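Local coordinates for protein saframycin Mx1 synthetase B (Legionella pneumophila subsp. pneumophila, PDB 3KXW) that is a member of the AMP-binding (ANL) enzyme superfamily and holds 5'-O-[(S)-(dodecanoyloxy)(hydroxy)phosphoryl]adenosine in a pocket, at residues 76-81 / 215-220; 169-174 / 222-227; 228-231 / 236-239. All coordinates share one frame; numbering follows the deposited sequence.

How the interactions relate
All three interactions gather round helix 220-233 of the AMP-binding domain. Interaction 1 reaches the loop that leads into this helix, interaction 2 packs the helix's first turns on strand 169-174, and interaction 3 folds its later turns onto strand 236-239. The centres of interactions 1 and 2 lie about 8 Å apart, those of 1 and 3 about 11 Å, and those of 2 and 3 about 13 Å. Ile-79 ties helix 76-87 to the other two through Ile-227 and Met-239. Interactions 1 and 2 touch the ligand, His-219 and Asp-220 near its phosphate and Gly-225 at the end of its acyl chain; in interaction 3 the side chain of Pro-230 is about 6 Å from the bound 1ZZ.

Interaction 1. Residues 76-81 / 215-220; sequences LPLIQA and LPPHHD. With 1ZZ (5'-O-[(S)-(dodecanoyloxy)(hydroxy)phosphoryl]adenosine), chain B.
Leu-78 reaches out from helix 76-87 and lays one methyl, CD2, against the ring of Pro-217, the two side chains meeting at a slant. CD2 lies 3.6 Å from Pro-217 CB and almost as close to CG, so it rests on that flank of the pyrrolidine. The leucine takes this line because its CG stands opposite the backbone N (chi1 169°), which carries the branch away from the helix. The same methyl also comes near the imidazole of His-218, whose ring in turn meets that of Tyr-96. Pro-217 and His-218 are the two central residues of a type I beta turn from Pro-216 to His-219, in the loop joining strand 210-213 to helix 220-233 of the AMP-binding domain. His-219 then sits at the N-cap position of that helix, on the ligand side of the loop. Its NE2 gives a weak hydrogen bond to O4 of the bound ligand, 2.9 Å long but bent to 121° at the hydrogen, while ligand O1 lies in the plane of the ring at its edge. Asp-220 CG stands 3.8 Å above one face of this imidazole, offset toward the rim.

Interaction 2. Residues 169-174 / 222-227; sequences IAFLQY and GLIGCI. With 1ZZ (5'-O-[(S)-(dodecanoyloxy)(hydroxy)phosphoryl]adenosine), chain B.
Phe-171 and Gln-173 of strand 169-174 meet Leu-223 and Ile-224 of helix 220-233 in a buried strand-on-helix contact inside the AMP-binding domain. The short segments run at 118° to each other, their axes 11.6 Å apart, and side chains bridge the gap. Leu-223 points its CD2 methyl at the phenylalanine from the opposite direction, 3.9 Å from Phe-171 CE1. Ile-224 brings CD1 to the edge of the same ring, in its plane and 3.9 Å from Phe-171 CZ. This methyl also touches the amide of Gln-173, which crosses the isoleucine at about a right angle, with OE1 3.5 Å from Ile-224 CD1. Gln-173 has its CG between the backbone N and carbonyl carbon (chi1 53°) and then runs extended, which carries the amide out to the helix; its NE2 is hydrogen-bonded to the backbone O of Thr-333. Gly-225, next after Ile-224 and without a side chain, borders the ligand's acyl chain, its O 3.2 Å from ligand C1. Strand 169-174 pairs antiparallel with strand 184-188, with a classic beta bulge where Ala-170 and Phe-171 both face Val-187; Phe-82 meets Phe-171 edge-to-face, and helix 189-202 packs Leu-192 on Phe-171 and Leu-196 on Ile-224.

Interaction 3. Residues 228-231 / 236-239; sequences LTPI and QAIM
The second half of a beta-alpha-beta unit, strand 210-213, helix 220-233 and strand 236-239, is closed by this contact, in which the end of the helix lies back on the strand that follows it. Pro-230 and Ala-237 are the meeting point, their CA atoms 6.0 Å apart. The proline turns the CB-CG side of its ring to the strand, with Pro-230 CG 3.8 Å and Pro-230 CB 4.0 Å from the methyl carbon Ala-237 CB. Both residues direct their side chains across the gap, and the close backbones are consistent with the small side chain of Ala-237. At the edge of the contact, Pro-230 CB lies 4.3 Å from the carbonyl O of Gln-236, whose side chain points away from the helix. The helix is kinked at Pro-230, whose N carries no hydrogen to donate to the turn before. Thr-229 OG1, just ahead of it, is hydrogen-bonded to Ile-224 O. On the strand side, Ala-237 is tied by backbone hydrogen bonds to Ser-29 and Thr-31, and Gln-236 and Ile-238 to Ile-211, which places the strand between 28-34 and 210-213. Ile-211 also packs on Pro-230. With no hydrogen bond between the two segments, the contact is mainly apolar packing, and backbone groups of Gln-236, Ala-237 and Ile-238 bond to the neighbouring strands instead.

Interaction 1. Residues 76-81 / 215-220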
loop_
_atom_site.group_PDB
_atom_site.type_symbol
_atom_site.label_atom_id
_atom_site.label_comp_id
_atom_site.label_asym_id
_atom_site.label_seq_id
_atom_site.Cartn_x
_atom_site.Cartn_y
_atom_site.Cartn_z
ATOM N N LEU A 76 -8.180 -15.295 -4.189
ATOM C CA LEU A 76 -8.394 -15.443 -5.619
ATOM C C LEU A 76 -9.751 -14.872 -6.053
ATOM O O LEU A 76 -9.856 -14.370 -7.178
ATOM C CB LEU A 76 -8.234 -16.902 -6.070
ATOM C CG LEU A 76 -6.830 -17.488 -5.841
ATOM C CD1 LEU A 76 -6.761 -18.898 -6.420
ATOM C CD2 LEU A 76 -5.770 -16.598 -6.476
ATOM N N PRO A 77 -10.788 -14.954 -5.189
ATOM C CA PRO A 77 -12.071 -14.379 -5.655
ATOM C C PRO A 77 -11.987 -12.878 -5.982
ATOM O O PRO A 77 -12.571 -12.429 -6.972
ATOM C CB PRO A 77 -13.029 -14.639 -4.486
ATOM C CG PRO A 77 -12.482 -15.899 -3.844
ATOM C CD PRO A 77 -10.968 -15.817 -3.998
ATOM N N LEU A 78 -11.257 -12.110 -5.180
ATOM C CA LEU A 78 -11.079 -10.688 -5.496
ATOM C C LEU A 78 -10.477 -10.512 -6.896
ATOM O O LEU A 78 -10.914 -9.668 -7.668
ATOM C CB LEU A 78 -10.232 -9.986 -4.442
ATOM C CG LEU A 78 -9.734 -8.563 -4.751
ATOM C CD1 LEU A 78 -10.910 -7.623 -5.054
ATOM C CD2 LEU A 78 -8.959 -8.047 -3.554
ATOM N N ILE A 79 -9.478 -11.318 -7.223
ATOM C CA ILE A 79 -8.777 -11.189 -8.509
ATOM C C ILE A 79 -9.675 -11.590 -9.675
ATOM O O ILE A 79 -9.707 -10.926 -10.719
ATOM C CB ILE A 79 -7.486 -12.040 -8.513
ATOM C CG1 ILE A 79 -6.503 -11.512 -7.451
ATOM C CG2 ILE A 79 -6.847 -12.032 -9.901
ATOM C CD1 ILE A 79 -5.325 -12.494 -7.128
ATOM N N GLN A 80 -10.429 -12.668 -9.500
ATOM C CA GLN A 80 -11.400 -13.064 -10.531
ATOM C C GLN A 80 -12.436 -11.950 -10.757
ATOM O O GLN A 80 -12.790 -11.647 -11.895
ATOM C CB GLN A 80 -12.112 -14.352 -10.106
ATOM C CG GLN A 80 -11.174 -15.557 -9.974
ATOM C CD GLN A 80 -11.744 -16.662 -9.117
ATOM O OE1 GLN A 80 -12.902 -16.623 -8.725
ATOM N NE2 GLN A 80 -10.918 -17.642 -8.790
ATOM N N ALA A 81 -12.935 -11.369 -9.668
ATOM C CA ALA A 81 -14.000 -10.355 -9.753
ATOM C C ALA A 81 -13.474 -9.096 -10.427
ATOM O O ALA A 81 -14.152 -8.497 -11.264
ATOM C CB ALA A 81 -14.585 -10.035 -8.348
ATOM N N LEU A 215 0.971 -8.164 0.441
ATOM C CA LEU A 215 0.489 -6.769 0.476
ATOM C C LEU A 215 -1.004 -6.620 0.255
ATOM O O LEU A 215 -1.608 -7.379 -0.487
ATOM C CB LEU A 215 1.246 -5.901 -0.533
ATOM C CG LEU A 215 2.768 -5.800 -0.396
ATOM C CD1 LEU A 215 3.343 -4.929 -1.523
ATOM C CD2 LEU A 215 3.200 -5.280 1.003
ATOM N N PRO A 216 -1.616 -5.632 0.923
ATOM C CA PRO A 216 -3.054 -5.407 0.740
ATOM C C PRO A 216 -3.384 -5.267 -0.758
ATOM O O PRO A 216 -2.803 -4.400 -1.402
ATOM C CB PRO A 216 -3.301 -4.053 1.428
ATOM C CG PRO A 216 -2.154 -3.852 2.363
ATOM C CD PRO A 216 -0.997 -4.728 1.908
ATOM N N PRO A 217 -4.298 -6.088 -1.291
ATOM C CA PRO A 217 -4.688 -5.930 -2.698
ATOM C C PRO A 217 -5.583 -4.691 -2.886
ATOM O O PRO A 217 -5.945 -4.393 -4.016
ATOM C CB PRO A 217 -5.498 -7.206 -3.009
ATOM C CG PRO A 217 -5.754 -7.886 -1.728
ATOM C CD PRO A 217 -5.035 -7.162 -0.607
ATOM N N HIS A 218 -5.934 -3.998 -1.802
ATOM C CA HIS A 218 -6.774 -2.792 -1.892
ATOM C C HIS A 218 -5.959 -1.475 -1.873
ATOM O O HIS A 218 -6.511 -0.367 -1.768
ATOM C CB HIS A 218 -7.790 -2.764 -0.758
ATOM C CG HIS A 218 -8.464 -4.085 -0.496
ATOM N ND1 HIS A 218 -9.676 -4.431 -1.059
ATOM C CD2 HIS A 218 -8.108 -5.127 0.292
ATOM C CE1 HIS A 218 -10.041 -5.624 -0.622
ATOM N NE2 HIS A 218 -9.105 -6.072 0.195
ATOM N N HIS A 219 -4.640 -1.618 -1.928
ATOM C CA HIS A 219 -3.718 -0.488 -2.066
ATOM C C HIS A 219 -3.003 -0.703 -3.420
ATOM O O HIS A 219 -2.815 -1.835 -3.850
ATOM C CB HIS A 219 -2.735 -0.512 -0.894
ATOM C CG HIS A 219 -1.648 0.514 -0.976
ATOM N ND1 HIS A 219 -0.409 0.245 -1.523
ATOM C CD2 HIS A 219 -1.612 1.808 -0.575
ATOM C CE1 HIS A 219 0.346 1.327 -1.448
ATOM N NE2 HIS A 219 -0.361 2.291 -0.880
ATOM N N ASP A 220 -2.650 0.380 -4.104
ATOM C CA ASP A 220 -1.984 0.292 -5.403
ATOM C C ASP A 220 -0.800 -0.697 -5.501
ATOM O O ASP A 220 -0.745 -1.477 -6.432
ATOM C CB ASP A 220 -1.571 1.678 -5.915
ATOM C CG ASP A 220 -0.720 2.443 -4.927
ATOM O OD1 ASP A 220 -0.222 1.819 -3.955
ATOM O OD2 ASP A 220 -0.536 3.670 -5.142
HETATM P P 1ZZ B . -0.271 5.806 -2.431
HETATM C C1 1ZZ B . 6.382 -5.713 -8.517
HETATM N N1 1ZZ B . 5.673 7.536 -0.701
HETATM O O1 1ZZ B . 2.543 4.226 -1.985
HETATM C C2 1ZZ B . 6.328 -4.619 -7.444
HETATM N N2 1ZZ B . 6.919 6.116 -1.897
HETATM O O2 1ZZ B . 0.610 4.653 -3.244
HETATM C C3 1ZZ B . 6.532 -3.219 -8.037
HETATM N N3 1ZZ B . 7.624 8.697 0.611
HETATM O O3 1ZZ B . -1.056 6.558 -3.388
HETATM C C4 1ZZ B . 6.048 -2.136 -7.061
HETATM N N4 1ZZ B . 9.762 7.755 0.021
HETATM O O4 1ZZ B . -1.227 5.047 -1.375
HETATM C C5 1ZZ B . 6.616 -0.744 -7.382
HETATM N N5 1ZZ B . 10.097 6.104 -1.597
HETATM O O5 1ZZ B . 0.723 6.817 -1.553
HETATM C C6 1ZZ B . 6.170 0.223 -6.276
HETATM O O6 1ZZ B . 3.212 7.535 -0.384
HETATM C C7 1ZZ B . 6.686 1.681 -6.188
HETATM O O7 1ZZ B . 3.982 10.331 -0.141
HETATM C C8 1ZZ B . 6.305 2.547 -4.972
HETATM O O8 1ZZ B . 2.775 10.347 -2.304
HETATM C C9 1ZZ B . 4.908 3.148 -5.200
HETATM C C10 1ZZ B . 4.110 3.416 -3.901
HETATM C C11 1ZZ B . 2.643 3.749 -4.295
HETATM C C12 1ZZ B . 2.036 4.655 -3.208
HETATM C C13 1ZZ B . 1.799 7.494 -2.166
HETATM C C14 1ZZ B . 2.494 8.243 -1.211
HETATM C C15 1ZZ B . 3.469 9.300 -1.846
HETATM C C16 1ZZ B . 4.332 9.581 -0.888
HETATM C C17 1ZZ B . 4.540 8.258 -0.330
HETATM C C18 1ZZ B . 5.707 6.478 -1.697
HETATM C C19 1ZZ B . 7.769 6.924 -0.972
HETATM C C20 1ZZ B . 7.033 7.778 -0.323
HETATM C C21 1ZZ B . 8.918 8.668 0.817
HETATM C C22 1ZZ B . 9.272 6.966 -0.789
#

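Interaction 2. Residues 169-174 / 222-227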
loop_
_atom_site.group_PDB
_atom_site.type_symbol
_atom_site.label_atom_id
_atom_site.label_comp_id
_atom_site.label_asym_id
_atom_site.label_seq_id
_atom_site.Cartn_x
_atom_site.Cartn_y
_atom_site.Cartn_z
ATOM N N ILE A 169 -11.811 4.402 -18.468
ATOM C CA ILE A 169 -11.396 4.080 -17.105
ATOM C C ILE A 169 -11.567 2.586 -16.825
ATOM O O ILE A 169 -12.617 2.017 -17.133
ATOM C CB ILE A 169 -12.219 4.917 -16.092
ATOM C CG1 ILE A 169 -12.087 6.406 -16.416
ATOM C CG2 ILE A 169 -11.825 4.591 -14.659
ATOM C CD1 ILE A 169 -10.659 6.888 -16.678
ATOM N N ALA A 170 -10.529 1.958 -16.266
ATOM C CA ALA A 170 -10.538 0.549 -15.917
ATOM C C ALA A 170 -10.945 0.318 -14.459
ATOM O O ALA A 170 -11.733 -0.588 -14.162
ATOM C CB ALA A 170 -9.147 -0.060 -16.176
ATOM N N PHE A 171 -10.434 1.144 -13.547
ATOM C CA PHE A 171 -10.783 0.976 -12.140
ATOM C C PHE A 171 -10.534 2.224 -11.336
ATOM O O PHE A 171 -9.815 3.103 -11.766
ATOM C CB PHE A 171 -10.029 -0.205 -11.508
ATOM C CG PHE A 171 -8.539 -0.031 -11.430
ATOM C CD1 PHE A 171 -7.911 0.295 -10.226
ATOM C CD2 PHE A 171 -7.748 -0.262 -12.546
ATOM C CE1 PHE A 171 -6.497 0.421 -10.152
ATOM C CE2 PHE A 171 -6.350 -0.137 -12.468
ATOM C CZ PHE A 171 -5.741 0.203 -11.273
ATOM N N LEU A 172 -11.165 2.309 -10.175
ATOM C CA LEU A 172 -10.875 3.389 -9.259
ATOM C C LEU A 172 -9.977 2.877 -8.156
ATOM O O LEU A 172 -10.301 1.884 -7.525
ATOM C CB LEU A 172 -12.157 3.917 -8.640
ATOM C CG LEU A 172 -13.189 4.501 -9.594
ATOM C CD1 LEU A 172 -14.355 5.135 -8.808
ATOM C CD2 LEU A 172 -12.559 5.512 -10.542
ATOM N N GLN A 173 -8.852 3.533 -7.917
ATOM C CA GLN A 173 -8.103 3.187 -6.725
ATOM C C GLN A 173 -8.177 4.305 -5.692
ATOM O O GLN A 173 -7.726 5.429 -5.927
ATOM C CB GLN A 173 -6.659 2.748 -7.024
ATOM C CG GLN A 173 -5.783 3.655 -7.854
ATOM C CD GLN A 173 -4.318 3.105 -7.982
ATOM O OE1 GLN A 173 -3.945 2.158 -7.285
ATOM N NE2 GLN A 173 -3.514 3.689 -8.883
ATOM N N TYR A 174 -8.779 3.985 -4.558
ATOM C CA TYR A 174 -8.935 4.963 -3.490
ATOM C C TYR A 174 -7.679 5.052 -2.642
ATOM O O TYR A 174 -7.126 4.033 -2.231
ATOM C CB TYR A 174 -10.172 4.630 -2.651
ATOM C CG TYR A 174 -11.422 5.084 -3.344
ATOM C CD1 TYR A 174 -11.925 6.348 -3.126
ATOM C CD2 TYR A 174 -12.079 4.267 -4.245
ATOM C CE1 TYR A 174 -13.057 6.784 -3.766
ATOM C CE2 TYR A 174 -13.218 4.694 -4.893
ATOM C CZ TYR A 174 -13.696 5.950 -4.665
ATOM O OH TYR A 174 -14.827 6.386 -5.326
ATOM N N GLY A 222 0.132 -3.506 -3.818
ATOM C CA GLY A 222 -0.239 -4.910 -3.756
ATOM C C GLY A 222 -1.154 -5.320 -4.906
ATOM O O GLY A 222 -1.191 -6.494 -5.281
ATOM N N LEU A 223 -1.900 -4.366 -5.468
ATOM C CA LEU A 223 -2.769 -4.662 -6.612
ATOM C C LEU A 223 -1.989 -4.546 -7.933
ATOM O O LEU A 223 -1.882 -5.508 -8.692
ATOM C CB LEU A 223 -3.981 -3.701 -6.639
ATOM C CG LEU A 223 -4.838 -3.789 -7.912
ATOM C CD1 LEU A 223 -5.368 -5.206 -8.135
ATOM C CD2 LEU A 223 -5.983 -2.765 -7.900
ATOM N N ILE A 224 -1.425 -3.363 -8.189
ATOM C CA ILE A 224 -0.836 -3.087 -9.503
ATOM C C ILE A 224 0.526 -3.770 -9.654
ATOM O O ILE A 224 0.797 -4.433 -10.644
ATOM C CB ILE A 224 -0.748 -1.572 -9.752
ATOM C CG1 ILE A 224 -2.179 -0.962 -9.766
ATOM C CG2 ILE A 224 0.019 -1.263 -11.038
ATOM C CD1 ILE A 224 -2.160 0.536 -9.882
ATOM N N GLY A 225 1.362 -3.623 -8.636
ATOM C CA GLY A 225 2.668 -4.247 -8.628
ATOM C C GLY A 225 2.645 -5.758 -8.525
ATOM O O GLY A 225 3.319 -6.441 -9.289
ATOM N N CYS A 226 1.896 -6.295 -7.575
ATOM C CA CYS A 226 2.095 -7.706 -7.227
ATOM C C CYS A 226 1.029 -8.663 -7.790
ATOM O O CYS A 226 1.144 -9.872 -7.647
ATOM C CB CYS A 226 2.200 -7.859 -5.711
ATOM S SG CYS A 226 3.557 -6.880 -5.036
ATOM N N ILE A 227 0.002 -8.120 -8.437
ATOM C CA ILE A 227 -1.025 -8.979 -9.043
ATOM C C ILE A 227 -1.173 -8.695 -10.545
ATOM O O ILE A 227 -1.029 -9.597 -11.375
ATOM C CB ILE A 227 -2.414 -8.827 -8.358
ATOM C CG1 ILE A 227 -2.349 -9.217 -6.882
ATOM C CG2 ILE A 227 -3.477 -9.704 -9.069
ATOM C CD1 ILE A 227 -3.590 -8.877 -6.081
HETATM P P 1ZZ B . -0.271 5.806 -2.431
HETATM C C1 1ZZ B . 6.382 -5.713 -8.517
HETATM N N1 1ZZ B . 5.673 7.536 -0.701
HETATM O O1 1ZZ B . 2.543 4.226 -1.985
HETATM C C2 1ZZ B . 6.328 -4.619 -7.444
HETATM N N2 1ZZ B . 6.919 6.116 -1.897
HETATM O O2 1ZZ B . 0.610 4.653 -3.244
HETATM C C3 1ZZ B . 6.532 -3.219 -8.037
HETATM N N3 1ZZ B . 7.624 8.697 0.611
HETATM O O3 1ZZ B . -1.056 6.558 -3.388
HETATM C C4 1ZZ B . 6.048 -2.136 -7.061
HETATM N N4 1ZZ B . 9.762 7.755 0.021
HETATM O O4 1ZZ B . -1.227 5.047 -1.375
HETATM C C5 1ZZ B . 6.616 -0.744 -7.382
HETATM N N5 1ZZ B . 10.097 6.104 -1.597
HETATM O O5 1ZZ B . 0.723 6.817 -1.553
HETATM C C6 1ZZ B . 6.170 0.223 -6.276
HETATM O O6 1ZZ B . 3.212 7.535 -0.384
HETATM C C7 1ZZ B . 6.686 1.681 -6.188
HETATM O O7 1ZZ B . 3.982 10.331 -0.141
HETATM C C8 1ZZ B . 6.305 2.547 -4.972
HETATM O O8 1ZZ B . 2.775 10.347 -2.304
HETATM C C9 1ZZ B . 4.908 3.148 -5.200
HETATM C C10 1ZZ B . 4.110 3.416 -3.901
HETATM C C11 1ZZ B . 2.643 3.749 -4.295
HETATM C C12 1ZZ B . 2.036 4.655 -3.208
HETATM C C13 1ZZ B . 1.799 7.494 -2.166
HETATM C C14 1ZZ B . 2.494 8.243 -1.211
HETATM C C15 1ZZ B . 3.469 9.300 -1.846
HETATM C C16 1ZZ B . 4.332 9.581 -0.888
HETATM C C17 1ZZ B . 4.540 8.258 -0.330
HETATM C C18 1ZZ B . 5.707 6.478 -1.697
HETATM C C19 1ZZ B . 7.769 6.924 -0.972
HETATM C C20 1ZZ B . 7.033 7.778 -0.323
HETATM C C21 1ZZ B . 8.918 8.668 0.817
HETATM C C22 1ZZ B . 9.272 6.966 -0.789
#

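Interaction 3. Residues 228-231 / 236-239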
loop_
_atom_site.group_PDB
_atom_site.type_symbol
_atom_site.label_atom_id
_atom_site.label_comp_id
_atom_site.label_asym_id
_atom_site.label_seq_id
_atom_site.Cartn_x
_atom_site.Cartn_y
_atom_site.Cartn_z
ATOM N N LEU A 228 -1.450 -7.444 -10.888
ATOM C CA LEU A 228 -1.703 -7.100 -12.279
ATOM C C LEU A 228 -0.448 -7.183 -13.141
ATOM O O LEU A 228 -0.518 -7.661 -14.278
ATOM C CB LEU A 228 -2.402 -5.755 -12.416
ATOM C CG LEU A 228 -3.739 -5.676 -11.663
ATOM C CD1 LEU A 228 -4.336 -4.287 -11.848
ATOM C CD2 LEU A 228 -4.753 -6.775 -12.080
ATOM N N THR A 229 0.693 -6.768 -12.599
ATOM C CA THR A 229 1.939 -6.904 -13.355
ATOM C C THR A 229 2.283 -8.368 -13.708
ATOM O O THR A 229 2.591 -8.659 -14.857
ATOM C CB THR A 229 3.124 -6.194 -12.666
ATOM O OG1 THR A 229 2.817 -4.798 -12.525
ATOM C CG2 THR A 229 4.397 -6.350 -13.499
ATOM N N PRO A 230 2.267 -9.278 -12.724
ATOM C CA PRO A 230 2.541 -10.685 -13.061
ATOM C C PRO A 230 1.529 -11.270 -14.057
ATOM O O PRO A 230 1.901 -12.014 -14.962
ATOM C CB PRO A 230 2.408 -11.430 -11.714
ATOM C CG PRO A 230 2.286 -10.403 -10.666
ATOM C CD PRO A 230 2.141 -9.041 -11.268
ATOM N N ILE A 231 0.249 -10.971 -13.873
ATOM C CA ILE A 231 -0.749 -11.440 -14.836
ATOM C C ILE A 231 -0.427 -10.938 -16.259
ATOM O O ILE A 231 -0.399 -11.717 -17.220
ATOM C CB ILE A 231 -2.185 -11.048 -14.377
ATOM C CG1 ILE A 231 -2.538 -11.860 -13.126
ATOM C CG2 ILE A 231 -3.218 -11.319 -15.494
ATOM C CD1 ILE A 231 -3.870 -11.485 -12.475
ATOM N N GLN A 236 4.396 -15.918 -12.347
ATOM C CA GLN A 236 3.626 -16.376 -11.181
ATOM C C GLN A 236 3.527 -15.318 -10.077
ATOM O O GLN A 236 4.519 -14.652 -9.754
ATOM C CB GLN A 236 4.231 -17.642 -10.586
ATOM C CG GLN A 236 3.961 -18.919 -11.365
ATOM C CD GLN A 236 4.322 -20.137 -10.548
ATOM O OE1 GLN A 236 5.390 -20.736 -10.725
ATOM N NE2 GLN A 236 3.433 -20.511 -9.648
ATOM N N ALA A 237 2.329 -15.169 -9.507
ATOM C CA ALA A 237 2.123 -14.351 -8.316
ATOM C C ALA A 237 1.759 -15.306 -7.185
ATOM O O ALA A 237 0.791 -16.074 -7.302
ATOM C CB ALA A 237 0.987 -13.327 -8.554
ATOM N N ILE A 238 2.544 -15.312 -6.112
ATOM C CA ILE A 238 2.238 -16.179 -4.976
ATOM C C ILE A 238 1.907 -15.300 -3.792
ATOM O O ILE A 238 2.688 -14.405 -3.467
ATOM C CB ILE A 238 3.465 -17.069 -4.570
ATOM C CG1 ILE A 238 4.070 -17.755 -5.797
ATOM C CG2 ILE A 238 3.064 -18.063 -3.449
ATOM C CD1 ILE A 238 3.259 -18.800 -6.368
HETATM N N MSE A 239 0.761 -15.526 -3.150
HETATM C CA MSE A 239 0.247 -14.526 -2.217
HETATM C C MSE A 239 -0.317 -15.079 -0.902
HETATM O O MSE A 239 -0.752 -16.218 -0.820
HETATM C CB MSE A 239 -0.844 -13.700 -2.899
HETATM C CG MSE A 239 -0.348 -12.883 -4.086
HETATM SE SE MSE A 239 -1.903 -12.423 -5.209
HETATM C CE MSE A 239 -2.220 -14.218 -5.981
#